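Local coordinates for mitochondrial enolase superfamily member 1 (PDB 4A35), which catalyses the magnesium-dependent dehydration of L-fuconate to 2-keto-3-deoxy-L-fuconate, a step in the breakdown of L-fucose, at residues 136-140 with 176-180; 179-183 with 371-375; 226-232 with 264-270; 258-262 with 290-295. One frame throughout, in Å; residues are numbered along the deposited sequence. Where two conformers were deposited one is given.

Followed from the N terminus, the chain first closes a short loop at contact 1, where helix 135-141 meets helix 176-186. The second of these helices, through Arg179 and Glu180, also opens contact 2, whose far-reaching loop closes only at helix 362-377; the two contacts adjoin, with Phe372 and Ile375 packed against Leu139 and Val140. Nested inside that large loop are contacts 3 and 4, which cross: 226-232, 258-262, 264-270 and 290-295 follow in turn. Both use helix 258-268 and so join three consecutive helices of the barrel, touching through Met265 and Leu295. Their centres lie 35 to 41 Å from those of contacts 1 and 2.

Contact 1 (136-140 with 176-180); sequences WKLLV and KKERE
Glu180 reaches across from helix 176-186 to Trp136, Lys137 and Val140 on helix 135-141. Its CB already points at that helix, and with CG anti to the backbone N (chi1 178°) and the rest of the chain extended, the side chain spans the gap. Glu180 CG passes the rim of the indole, 3.9 Å from Trp136 CZ3. The carboxylate carbon then lies in the plane of the ring at its edge, Glu180 CD being 3.7 Å from Trp136 CZ3, with the carboxylate turned at a right angle to the indole. At the tip, Glu180 OE1 takes Lys137 NZ on its syn lone pair at 2.9 Å, a salt bridge, and rests 3.7 Å from Val140 CG1; OE2 receives a weak second bond from the same NZ. Lys137 NZ is shared with Asp141, one turn on. The two helices run antiparallel, their axes at 170° and 12.8 Å apart, so that long side chains bridge them. Residues 136-140 fall within the N-terminal family region of the mandelate racemase/muconate lactonizing enzymes, while helix 176-186 leads into strand 188-192. Where the first helix runs out, Lys176 NZ donates to Val140 O at 2.7 Å, tilted from the carbonyl plane, and also bonds Gln173. Lys176 CE lies 3.8 Å from Val140 CG1 as the two side chains pass in opposite directions. The indole is held from its other end by NE1 bonding Pro410 O.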
loop_
_atom_site.group_PDB
_atom_site.type_symbol
_atom_site.label_atom_id
_atom_site.label_comp_id
_atom_site.label_asym_id
_atom_site.label_seq_id
_atom_site.Cartn_x
_atom_site.Cartn_y
_atom_site.Cartn_z
ATOM N N TRP A 136 -4.590 -3.612 27.426
ATOM C CA TRP A 136 -5.268 -2.336 27.759
ATOM C C TRP A 136 -4.726 -1.734 29.098
ATOM O O TRP A 136 -4.456 -0.529 29.176
ATOM C CB TRP A 136 -6.804 -2.469 27.798
ATOM C CG TRP A 136 -7.373 -3.255 28.961
ATOM C CD1 TRP A 136 -7.736 -4.571 28.955
ATOM C CD2 TRP A 136 -7.688 -2.754 30.277
ATOM N NE1 TRP A 136 -8.201 -4.946 30.200
ATOM C CE2 TRP A 136 -8.220 -3.841 31.022
ATOM C CE3 TRP A 136 -7.554 -1.498 30.906
ATOM C CZ2 TRP A 136 -8.629 -3.715 32.358
ATOM C CZ3 TRP A 136 -7.957 -1.376 32.248
ATOM C CH2 TRP A 136 -8.463 -2.480 32.958
ATOM N N LYS A 137 -4.447 -2.604 30.088
ATOM C CA LYS A 137 -4.017 -2.188 31.419
ATOM C C LYS A 137 -2.565 -1.807 31.408
ATOM O O LYS A 137 -2.188 -0.824 32.048
ATOM C CB LYS A 137 -4.320 -3.284 32.460
ATOM C CG LYS A 137 -3.979 -2.903 33.913
ATOM C CD LYS A 137 -4.690 -1.620 34.397
ATOM C CE LYS A 137 -4.601 -1.461 35.918
ATOM N NZ LYS A 137 -4.825 -0.027 36.310
ATOM N N LEU A 138 -1.755 -2.520 30.597
ATOM C CA LEU A 138 -0.342 -2.172 30.415
ATOM C C LEU A 138 -0.254 -0.745 29.886
ATOM O O LEU A 138 0.567 0.053 30.372
ATOM C CB LEU A 138 0.316 -3.167 29.411
ATOM C CG LEU A 138 1.775 -2.862 28.995
ATOM C CD1 LEU A 138 2.716 -3.151 30.191
ATOM C CD2 LEU A 138 2.176 -3.702 27.731
ATOM N N LEU A 139 -1.107 -0.424 28.876
ATOM C CA LEU A 139 -1.132 0.910 28.276
ATOM C C LEU A 139 -1.611 1.959 29.273
ATOM O O LEU A 139 -0.963 3.014 29.420
ATOM C CB LEU A 139 -2.029 0.898 27.025
ATOM C CG LEU A 139 -1.447 0.109 25.841
ATOM C CD1 LEU A 139 -2.485 -0.027 24.732
ATOM C CD2 LEU A 139 -0.136 0.769 25.340
ATOM N N VAL A 140 -2.755 1.692 29.926
ATOM C CA VAL A 140 -3.325 2.603 30.975
ATOM C C VAL A 140 -2.275 2.953 32.071
ATOM O O VAL A 140 -2.171 4.119 32.462
ATOM C CB VAL A 140 -4.620 2.009 31.589
ATOM C CG1 VAL A 140 -4.996 2.654 32.945
ATOM C CG2 VAL A 140 -5.785 2.104 30.591
ATOM N N LYS A 176 -8.887 9.062 35.333
ATOM C CA LYS A 176 -8.566 7.748 34.754
ATOM C C LYS A 176 -9.042 6.610 35.680
ATOM O O LYS A 176 -9.467 5.608 35.167
ATOM C CB LYS A 176 -7.065 7.586 34.423
ATOM C CG LYS A 176 -6.146 7.486 35.654
ATOM C CD LYS A 176 -4.664 7.320 35.285
ATOM C CE LYS A 176 -4.340 6.184 34.333
ATOM N NZ LYS A 176 -2.873 6.185 33.997
ATOM N N LYS A 177 -9.001 6.772 37.019
ATOM C CA LYS A 177 -9.458 5.687 37.925
ATOM C C LYS A 177 -10.972 5.459 37.755
ATOM O O LYS A 177 -11.402 4.308 37.648
ATOM C CB LYS A 177 -9.098 5.995 39.397
ATOM C CG LYS A 177 -7.570 5.966 39.636
ATOM C CD LYS A 177 -7.154 6.007 41.130
ATOM C CE LYS A 177 -7.638 7.223 41.917
ATOM N NZ LYS A 177 -7.247 8.516 41.287
ATOM N N GLU A 178 -11.757 6.561 37.687
ATOM C CA GLU A 178 -13.223 6.569 37.508
ATOM C C GLU A 178 -13.585 5.901 36.156
ATOM O O GLU A 178 -14.476 5.040 36.124
ATOM C CB GLU A 178 -13.796 7.998 37.609
ATOM C CG GLU A 178 -13.698 8.592 39.030
ATOM C CD GLU A 178 -12.351 9.209 39.410
ATOM O OE1 GLU A 178 -11.398 9.145 38.598
ATOM O OE2 GLU A 178 -12.232 9.701 40.551
ATOM N N ARG A 179 -12.849 6.231 35.076
ATOM C CA ARG A 179 -13.098 5.622 33.760
ATOM C C ARG A 179 -12.731 4.126 33.735
ATOM O O ARG A 179 -13.494 3.323 33.165
ATOM C CB ARG A 179 -12.409 6.399 32.651
ATOM C CG ARG A 179 -13.126 7.753 32.469
ATOM C CD ARG A 179 -12.688 8.453 31.194
ATOM N NE ARG A 179 -11.249 8.786 31.179
ATOM C CZ ARG A 179 -10.693 9.816 31.829
ATOM N NH1 ARG A 179 -11.443 10.638 32.564
ATOM N NH2 ARG A 179 -9.387 10.038 31.737
ATOM N N GLU A 180 -11.609 3.728 34.369
ATOM C CA GLU A 180 -11.295 2.305 34.452
ATOM C C GLU A 180 -12.394 1.565 35.256
ATOM O O GLU A 180 -12.854 0.516 34.803
ATOM C CB GLU A 180 -9.903 2.052 35.028
ATOM C CG GLU A 180 -9.608 0.563 35.162
ATOM C CD GLU A 180 -8.195 0.259 35.593
ATOM O OE1 GLU A 180 -7.309 1.098 35.320
ATOM O OE2 GLU A 180 -7.970 -0.817 36.195
#

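Contact 2 (179-183 with 371-375); sequences REKQM and IFDYI. With EDO (1,2-ethanediol), chain G.
Arg179 and Met183 of helix 176-186 close on Tyr374 and Ile375 of helix 362-377, the helices packing in roughly antiparallel fashion at 141°. Helix 362-377, in the enolase-type C-terminal domain, carries Asp373, which with Tyr188 and Ser380 binds a magnesium ion distinct from that held by Asp251, Glu277 and Glu306; Tyr188 follows closely after helix 176-186. The polar part is a side-on grip. Arg179 NE and NH2, 3.1 and 2.9 Å from Ile375 O, approach that single carbonyl oxygen from the same face of its plane, and NE makes a further weak bond to Tyr374 O. The bend at chi3 (-62°) turns the guanidinium toward these carbonyls near the helix's C-terminal end, where its positive charge would suit the helix dipole; NH1 is taken up by Ile174 O. CH-pi contact comes next: Arg179 CD lies over one face of the Tyr374 ring, 3.9 Å from the centroid, while the guanidinium plane stands almost perpendicular to the ring. Apolar and sulfur contacts complete the seam. Met183 CG is 3.6 Å from Tyr374 CD2, and its SD sits obliquely to that ring in a Met-aromatic contact. Met183 CG also meets Ile375 CG1 and, at 4.2 Å, Ile371 CG2. Ile375 CD1 presses on the backbone at Glu180 CA, 3.7 Å away. Tyr374 OH lies 2.6 Å from EDO O1, hydrogen-bonded to this 1,2-ethanediol, probably from the crystallisation liquor.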
loop_
_atom_site.group_PDB
_atom_site.type_symbol
_atom_site.label_atom_id
_atom_site.label_comp_id
_atom_site.label_asym_id
_atom_site.label_seq_id
_atom_site.Cartn_x
_atom_site.Cartn_y
_atom_site.Cartn_z
ATOM N N ARG A 179 -12.849 6.231 35.076
ATOM C CA ARG A 179 -13.098 5.622 33.760
ATOM C C ARG A 179 -12.731 4.126 33.735
ATOM O O ARG A 179 -13.494 3.323 33.165
ATOM C CB ARG A 179 -12.409 6.399 32.651
ATOM C CG ARG A 179 -13.126 7.753 32.469
ATOM C CD ARG A 179 -12.688 8.453 31.194
ATOM N NE ARG A 179 -11.249 8.786 31.179
ATOM C CZ ARG A 179 -10.693 9.816 31.829
ATOM N NH1 ARG A 179 -11.443 10.638 32.564
ATOM N NH2 ARG A 179 -9.387 10.038 31.737
ATOM N N GLU A 180 -11.609 3.728 34.369
ATOM C CA GLU A 180 -11.295 2.305 34.452
ATOM C C GLU A 180 -12.394 1.565 35.256
ATOM O O GLU A 180 -12.854 0.516 34.803
ATOM C CB GLU A 180 -9.903 2.052 35.028
ATOM C CG GLU A 180 -9.608 0.563 35.162
ATOM C CD GLU A 180 -8.195 0.259 35.593
ATOM O OE1 GLU A 180 -7.309 1.098 35.320
ATOM O OE2 GLU A 180 -7.970 -0.817 36.195
ATOM N N LYS A 181 -12.889 2.148 36.393
ATOM C CA LYS A 181 -13.992 1.538 37.144
ATOM C C LYS A 181 -15.213 1.360 36.275
ATOM O O LYS A 181 -15.816 0.283 36.303
ATOM C CB LYS A 181 -14.381 2.363 38.392
ATOM C CG LYS A 181 -13.826 1.820 39.695
ATOM C CD LYS A 181 -12.830 2.780 40.323
ATOM C CE LYS A 181 -12.518 2.457 41.763
ATOM N NZ LYS A 181 -11.477 3.370 42.307
ATOM N N GLN A 182 -15.539 2.375 35.451
ATOM C CA GLN A 182 -16.713 2.362 34.545
ATOM C C GLN A 182 -16.609 1.203 33.519
ATOM O O GLN A 182 -17.575 0.450 33.289
ATOM C CB GLN A 182 -16.805 3.712 33.817
ATOM C CG GLN A 182 -17.838 3.758 32.694
ATOM C CD GLN A 182 -19.249 3.488 33.184
ATOM O OE1 GLN A 182 -19.652 3.909 34.274
ATOM N NE2 GLN A 182 -20.037 2.808 32.360
ATOM N N MET A 183 -15.411 1.047 32.946
ATOM C CA MET A 183 -15.102 -0.001 31.986
ATOM C C MET A 183 -15.269 -1.383 32.630
ATOM O O MET A 183 -15.932 -2.239 32.047
ATOM C CB MET A 183 -13.680 0.175 31.409
ATOM C CG MET A 183 -13.626 1.289 30.398
ATOM S SD MET A 183 -14.631 1.060 28.840
ATOM C CE MET A 183 -16.143 1.957 29.243
ATOM N N ILE A 371 -10.580 0.409 24.849
ATOM C CA ILE A 371 -10.732 0.554 26.292
ATOM C C ILE A 371 -9.637 1.550 26.770
ATOM O O ILE A 371 -9.922 2.441 27.562
ATOM C CB ILE A 371 -10.716 -0.804 26.992
ATOM C CG1 ILE A 371 -12.072 -1.554 26.703
ATOM C CG2 ILE A 371 -10.423 -0.682 28.508
ATOM C CD1 ILE A 371 -11.992 -3.014 27.004
ATOM N N PHE A 372 -8.384 1.351 26.286
ATOM C CA PHE A 372 -7.286 2.281 26.588
ATOM C C PHE A 372 -7.660 3.711 26.118
ATOM O O PHE A 372 -7.491 4.660 26.893
ATOM C CB PHE A 372 -5.936 1.822 26.001
ATOM C CG PHE A 372 -4.911 2.956 25.962
ATOM C CD1 PHE A 372 -4.295 3.401 27.132
ATOM C CD2 PHE A 372 -4.618 3.619 24.761
ATOM C CE1 PHE A 372 -3.364 4.460 27.098
ATOM C CE2 PHE A 372 -3.739 4.718 24.745
ATOM C CZ PHE A 372 -3.105 5.118 25.917
ATOM N N ASP A 373 -8.230 3.836 24.903
ATOM C CA ASP A 373 -8.641 5.135 24.371
ATOM C C ASP A 373 -9.596 5.837 25.385
ATOM O O ASP A 373 -9.391 7.016 25.727
ATOM C CB ASP A 373 -9.323 4.991 23.000
ATOM C CG ASP A 373 -9.774 6.337 22.503
ATOM O OD1 ASP A 373 -8.902 7.183 22.240
ATOM O OD2 ASP A 373 -11.011 6.588 22.487
ATOM N N TYR A 374 -10.664 5.132 25.800
ATOM C CA TYR A 374 -11.619 5.702 26.756
ATOM C C TYR A 374 -10.976 6.121 28.076
ATOM O O TYR A 374 -11.224 7.233 28.572
ATOM C CB TYR A 374 -12.773 4.712 27.071
ATOM C CG TYR A 374 -13.750 5.271 28.097
ATOM C CD1 TYR A 374 -14.571 6.352 27.790
ATOM C CD2 TYR A 374 -13.814 4.747 29.389
ATOM C CE1 TYR A 374 -15.442 6.889 28.737
ATOM C CE2 TYR A 374 -14.690 5.275 30.345
ATOM C CZ TYR A 374 -15.504 6.336 30.013
ATOM O OH TYR A 374 -16.347 6.857 30.968
ATOM N N ILE A 375 -10.204 5.211 28.691
ATOM C CA ILE A 375 -9.612 5.483 30.001
ATOM C C ILE A 375 -8.544 6.615 29.927
ATOM O O ILE A 375 -8.518 7.473 30.803
ATOM C CB ILE A 375 -9.019 4.201 30.627
ATOM C CG1 ILE A 375 -10.138 3.161 30.927
ATOM C CG2 ILE A 375 -8.189 4.539 31.890
ATOM C CD1 ILE A 375 -9.589 1.727 31.221
HETATM C C1 EDO G . -18.578 9.683 29.873
HETATM O O1 EDO G . -17.287 9.177 30.143
HETATM C C2 EDO G . -19.213 9.016 28.647
HETATM O O2 EDO G . -18.805 9.716 27.493
#

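Contact 3 (226-232 with 264-270); sequences ADLQDDM and WMSKLAK
Trp264 of helix 258-268 lays its indole beside the first turn of helix 228-242, meeting Leu228 with a face and Asp231 with an edge. These are consecutive helices of the TIM-type barrel of the enolase superfamily, following strands 247-251 and 219-223, and their axes run nearly parallel. With CG trans to the backbone N (chi1 -160°), the indole swings toward helix 228-242. Leu228 and Trp264 lie alongside, pointing oppositely, and the methyl CD1 sits over the five-membered ring in a CH-pi contact, 3.9 Å from its centroid. The rim of the ring also reaches the start of the helix, with Trp264 CZ2 3.3 Å from Leu228 N. Near the ring plane, Asp231 OD2 uses its anti lone pair to accept from Trp264 NE1 at 2.9 Å, a bent bond (N-H...O 140°), the carboxylate plane being turned 52° from the indole. The same oxygen accepts from Gly225 N, and OD1 pairs with Arg234. An alanine at Trp264 removes the indole N-H, which would probably leave Asp231 OD2 with a weaker hold, by Gly225 N, and open a gap against Leu228 CD1. On the other branch, Leu228 CD2 is pressed tightly against Lys267 CD, 3.5 Å away. Further along, the extended Met232 reaches across obliquely, placing CE 3.4 Å from Lys267 O and CG 3.9 Å from Leu268 CD2, while Lys270 crosses its thioether. The helix that receives the indole is itself N-capped by Asp227, whose OD1 accepts from Asp230 N in a nearly straight bond of 2.9 Å.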
loop_
_atom_site.group_PDB
_atom_site.type_symbol
_atom_site.label_atom_id
_atom_site.label_comp_id
_atom_site.label_asym_id
_atom_site.label_seq_id
_atom_site.Cartn_x
_atom_site.Cartn_y
_atom_site.Cartn_z
ATOM N N ALA A 226 -23.782 -3.267 -3.848
ATOM C CA ALA A 226 -23.695 -4.106 -5.053
ATOM C C ALA A 226 -24.942 -3.923 -5.893
ATOM O O ALA A 226 -24.877 -3.959 -7.128
ATOM C CB ALA A 226 -23.537 -5.585 -4.662
ATOM N N ASP A 227 -26.090 -3.764 -5.220
ATOM C CA ASP A 227 -27.390 -3.731 -5.880
ATOM C C ASP A 227 -28.342 -2.882 -5.046
ATOM O O ASP A 227 -28.679 -3.250 -3.923
ATOM C CB ASP A 227 -27.931 -5.176 -6.064
ATOM C CG ASP A 227 -29.235 -5.200 -6.860
ATOM O OD1 ASP A 227 -30.274 -4.712 -6.332
ATOM O OD2 ASP A 227 -29.196 -5.590 -8.041
ATOM N N LEU A 228 -28.735 -1.728 -5.594
ATOM C CA LEU A 228 -29.578 -0.770 -4.878
ATOM C C LEU A 228 -30.897 -1.369 -4.405
ATOM O O LEU A 228 -31.266 -1.125 -3.263
ATOM C CB LEU A 228 -29.847 0.464 -5.770
ATOM C CG LEU A 228 -30.667 1.590 -5.160
ATOM C CD1 LEU A 228 -30.051 2.098 -3.856
ATOM C CD2 LEU A 228 -30.840 2.702 -6.166
ATOM N N GLN A 229 -31.632 -2.074 -5.284
ATOM C CA GLN A 229 -32.934 -2.673 -4.911
ATOM C C GLN A 229 -32.753 -3.672 -3.754
ATOM O O GLN A 229 -33.543 -3.643 -2.814
ATOM C CB GLN A 229 -33.621 -3.339 -6.113
ATOM C CG GLN A 229 -34.190 -2.331 -7.154
ATOM C CD GLN A 229 -34.653 -0.988 -6.591
ATOM O OE1 GLN A 229 -34.059 0.074 -6.872
ATOM N NE2 GLN A 229 -35.703 -1.004 -5.763
ATOM N N ASP A 230 -31.674 -4.497 -3.789
ATOM C CA ASP A 230 -31.365 -5.438 -2.695
ATOM C C ASP A 230 -31.068 -4.659 -1.403
ATOM O O ASP A 230 -31.499 -5.087 -0.321
ATOM C CB ASP A 230 -30.203 -6.407 -3.044
ATOM C CG ASP A 230 -30.010 -7.516 -1.989
ATOM O OD1 ASP A 230 -30.926 -8.378 -1.843
ATOM O OD2 ASP A 230 -28.918 -7.558 -1.345
ATOM N N ASP A 231 -30.360 -3.493 -1.517
ATOM C CA ASP A 231 -30.065 -2.664 -0.348
ATOM C C ASP A 231 -31.356 -2.114 0.245
ATOM O O ASP A 231 -31.528 -2.139 1.452
ATOM C CB ASP A 231 -29.101 -1.517 -0.695
ATOM C CG ASP A 231 -27.694 -1.939 -1.061
ATOM O OD1 ASP A 231 -27.300 -3.091 -0.714
ATOM O OD2 ASP A 231 -26.966 -1.114 -1.679
ATOM N N MET A 232 -32.274 -1.663 -0.597
ATOM C CA MET A 232 -33.550 -1.162 -0.091
ATOM C C MET A 232 -34.366 -2.281 0.557
ATOM O O MET A 232 -34.855 -2.063 1.672
ATOM C CB MET A 232 -34.327 -0.459 -1.172
ATOM C CG MET A 232 -34.076 1.027 -1.105
ATOM S SD MET A 232 -34.657 1.707 -2.611
ATOM C CE MET A 232 -33.635 3.061 -2.732
ATOM N N TRP A 264 -26.250 7.126 -4.701
ATOM C CA TRP A 264 -26.714 5.900 -4.050
ATOM C C TRP A 264 -27.189 6.201 -2.608
ATOM O O TRP A 264 -28.292 5.801 -2.206
ATOM C CB TRP A 264 -25.571 4.878 -4.068
ATOM C CG TRP A 264 -26.015 3.465 -3.887
ATOM C CD1 TRP A 264 -26.563 2.913 -2.755
ATOM C CD2 TRP A 264 -25.693 2.368 -4.752
ATOM N NE1 TRP A 264 -26.651 1.554 -2.889
ATOM C CE2 TRP A 264 -26.133 1.187 -4.109
ATOM C CE3 TRP A 264 -25.133 2.272 -6.044
ATOM C CZ2 TRP A 264 -25.989 -0.085 -4.690
ATOM C CZ3 TRP A 264 -25.038 1.009 -6.638
ATOM C CH2 TRP A 264 -25.442 -0.149 -5.949
ATOM N N MET A 265 -26.403 6.999 -1.876
ATOM C CA MET A 265 -26.727 7.357 -0.485
ATOM C C MET A 265 -27.945 8.270 -0.390
ATOM O O MET A 265 -28.675 8.200 0.615
ATOM C CB MET A 265 -25.523 7.951 0.247
ATOM C CG MET A 265 -24.475 6.889 0.612
ATOM S SD MET A 265 -25.177 5.450 1.500
ATOM C CE MET A 265 -25.976 6.325 2.922
ATOM N N SER A 266 -28.202 9.093 -1.439
ATOM C CA SER A 266 -29.395 9.953 -1.463
ATOM C C SER A 266 -30.663 9.080 -1.469
ATOM O O SER A 266 -31.695 9.480 -0.923
ATOM C CB SER A 266 -29.388 10.873 -2.685
ATOM O OG SER A 266 -29.776 10.168 -3.851
ATOM N N LYS A 267 -30.568 7.856 -2.062
ATOM C CA LYS A 267 -31.691 6.911 -2.162
ATOM C C LYS A 267 -31.851 6.067 -0.866
ATOM O O LYS A 267 -32.963 5.593 -0.560
ATOM C CB LYS A 267 -31.493 6.012 -3.387
ATOM C CG LYS A 267 -31.735 6.810 -4.670
ATOM C CD LYS A 267 -31.143 6.131 -5.856
ATOM C CE LYS A 267 -31.536 6.770 -7.162
ATOM N NZ LYS A 267 -30.767 6.181 -8.296
ATOM N N LEU A 268 -30.735 5.841 -0.138
ATOM C CA LEU A 268 -30.765 5.061 1.131
ATOM C C LEU A 268 -30.953 5.959 2.375
ATOM O O LEU A 268 -31.113 5.446 3.491
ATOM C CB LEU A 268 -29.466 4.227 1.297
ATOM C CG LEU A 268 -29.286 3.095 0.296
ATOM C CD1 LEU A 268 -27.962 2.380 0.496
ATOM C CD2 LEU A 268 -30.543 2.152 0.239
ATOM N N ALA A 269 -30.912 7.308 2.192
ATOM C CA ALA A 269 -31.024 8.220 3.314
ATOM C C ALA A 269 -32.355 8.081 4.072
ATOM O O ALA A 269 -32.380 8.347 5.285
ATOM C CB ALA A 269 -30.838 9.663 2.844
ATOM N N LYS A 270 -33.421 7.566 3.407
ATOM C CA LYS A 270 -34.734 7.385 4.050
ATOM C C LYS A 270 -34.631 6.420 5.250
ATOM O O LYS A 270 -35.440 6.515 6.150
ATOM C CB LYS A 270 -35.798 6.899 3.046
ATOM C CG LYS A 270 -35.499 5.541 2.369
ATOM C CD LYS A 270 -36.538 5.263 1.278
ATOM C CE LYS A 270 -36.242 4.055 0.427
ATOM N NZ LYS A 270 -37.282 3.892 -0.646
#

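Contact 4 (258-262 with 290-295); sequences VPEAV and TISKAL
Ile291 pushes its CD1 against the methyl of Ala261, the two carbons 3.7 Å apart, and its CG1 lies beside Val258, 4.1 Å from CG1 of that valine. Ile291 CG1 stands anti to the carbonyl carbon and beside the backbone N (chi1 -63°), which carries the longer branch across to helix 258-268 between Val258 and Ala261. There it is received by the methyl of Ala261, flanked by Val258 and Val262. Val262 then passes to the next turn of the partner helix, with CG2 3.7 Å from Ala294 CB and CG1 only slightly farther from the same methyl. At the other end, Val258 CG1 meets Thr290 CG2 at 3.5 Å, one side chain lying athwart the other. Thr290 turns this methyl to the valine while its hydroxyl bonds to Leu286 O, within its own helix. Leu295 CD2 lies loosely by Val262, 4.2 Å from Val262 O and farther from its CG1. An alanine in place of Ile291 would probably leave Ala261 without its main partner across the contact and open a gap beside Val258. The interface is thus wholly apolar between the side chains; the axes of the two segments run at 26° and approach to 9.5 Å, consistent with the alanines at Ala261 and Ala294. These are successive outer helices of the TIM-type barrel, following strands 247-251 and 275-277. Beneath them Ile291 and Leu295 continue inward onto Ile302 of strand 301-304, while Val258 also packs on Asp158 of the second subunit.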
loop_
_atom_site.group_PDB
_atom_site.type_symbol
_atom_site.label_atom_id
_atom_site.label_comp_id
_atom_site.label_asym_id
_atom_site.label_seq_id
_atom_site.Cartn_x
_atom_site.Cartn_y
_atom_site.Cartn_z
ATOM N N VAL A 258 -16.908 8.651 -6.573
ATOM C CA VAL A 258 -17.346 9.734 -5.695
ATOM C C VAL A 258 -18.800 10.208 -6.030
ATOM O O VAL A 258 -19.646 10.178 -5.131
ATOM C CB VAL A 258 -16.295 10.881 -5.687
ATOM C CG1 VAL A 258 -16.848 12.172 -5.065
ATOM C CG2 VAL A 258 -15.017 10.425 -4.963
ATOM N N PRO A 259 -19.133 10.629 -7.281
ATOM C CA PRO A 259 -20.518 11.066 -7.546
ATOM C C PRO A 259 -21.520 9.925 -7.310
ATOM O O PRO A 259 -22.590 10.163 -6.738
ATOM C CB PRO A 259 -20.469 11.500 -9.027
ATOM C CG PRO A 259 -19.022 11.843 -9.253
ATOM C CD PRO A 259 -18.292 10.800 -8.487
ATOM N N GLU A 260 -21.151 8.692 -7.705
ATOM C CA GLU A 260 -21.991 7.503 -7.508
ATOM C C GLU A 260 -22.328 7.283 -6.025
ATOM O O GLU A 260 -23.484 6.969 -5.722
ATOM C CB GLU A 260 -21.279 6.271 -8.070
ATOM C CG GLU A 260 -21.994 4.957 -7.830
ATOM C CD GLU A 260 -21.193 3.752 -8.271
ATOM O OE1 GLU A 260 -19.938 3.846 -8.357
ATOM O OE2 GLU A 260 -21.833 2.710 -8.548
ATOM N N ALA A 261 -21.346 7.465 -5.117
ATOM C CA ALA A 261 -21.589 7.289 -3.670
ATOM C C ALA A 261 -22.656 8.278 -3.182
ATOM O O ALA A 261 -23.542 7.914 -2.412
ATOM C CB ALA A 261 -20.318 7.503 -2.883
ATOM N N VAL A 262 -22.591 9.537 -3.660
ATOM C CA VAL A 262 -23.568 10.536 -3.244
ATOM C C VAL A 262 -24.944 10.172 -3.753
ATOM O O VAL A 262 -25.922 10.262 -3.011
ATOM C CB VAL A 262 -23.149 11.969 -3.692
ATOM C CG1 VAL A 262 -24.249 13.005 -3.392
ATOM C CG2 VAL A 262 -21.826 12.357 -3.025
ATOM N N THR A 290 -15.195 14.913 -0.227
ATOM C CA THR A 290 -16.260 15.335 -1.160
ATOM C C THR A 290 -17.629 14.693 -0.767
ATOM O O THR A 290 -18.660 15.389 -0.751
ATOM C CB THR A 290 -15.856 15.019 -2.626
ATOM O OG1 THR A 290 -14.689 15.756 -2.924
ATOM C CG2 THR A 290 -16.967 15.381 -3.637
ATOM N N ILE A 291 -17.623 13.396 -0.435
ATOM C CA ILE A 291 -18.842 12.655 -0.077
ATOM C C ILE A 291 -19.347 13.182 1.268
ATOM O O ILE A 291 -20.537 13.433 1.406
ATOM C CB ILE A 291 -18.561 11.145 -0.057
ATOM C CG1 ILE A 291 -18.167 10.653 -1.485
ATOM C CG2 ILE A 291 -19.779 10.341 0.516
ATOM C CD1 ILE A 291 -17.362 9.242 -1.548
ATOM N N SER A 292 -18.442 13.387 2.228
ATOM C CA SER A 292 -18.825 13.929 3.535
ATOM C C SER A 292 -19.550 15.290 3.373
ATOM O O SER A 292 -20.644 15.467 3.944
ATOM C CB SER A 292 -17.604 14.071 4.445
ATOM O OG SER A 292 -18.002 14.477 5.754
ATOM N N LYS A 293 -18.980 16.238 2.573
ATOM C CA LYS A 293 -19.629 17.547 2.430
ATOM C C LYS A 293 -21.026 17.409 1.821
ATOM O O LYS A 293 -21.945 18.118 2.225
ATOM C CB LYS A 293 -18.764 18.506 1.595
ATOM C CG LYS A 293 -17.523 18.951 2.376
ATOM C CD LYS A 293 -16.700 19.983 1.579
ATOM C CE LYS A 293 -15.367 20.322 2.222
ATOM N NZ LYS A 293 -14.491 19.122 2.309
ATOM N N ALA A 294 -21.200 16.476 0.886
ATOM C CA ALA A 294 -22.498 16.271 0.233
ATOM C C ALA A 294 -23.544 15.600 1.130
ATOM O O ALA A 294 -24.729 15.894 0.957
ATOM C CB ALA A 294 -22.320 15.437 -1.031
ATOM N N LEU A 295 -23.127 14.682 2.051
ATOM C CA LEU A 295 -24.043 13.882 2.846
ATOM C C LEU A 295 -24.330 14.395 4.281
ATOM O O LEU A 295 -25.434 14.187 4.761
ATOM C CB LEU A 295 -23.590 12.437 2.921
ATOM C CG LEU A 295 -23.530 11.650 1.602
ATOM C CD1 LEU A 295 -23.211 10.221 1.887
ATOM C CD2 LEU A 295 -24.865 11.715 0.834
#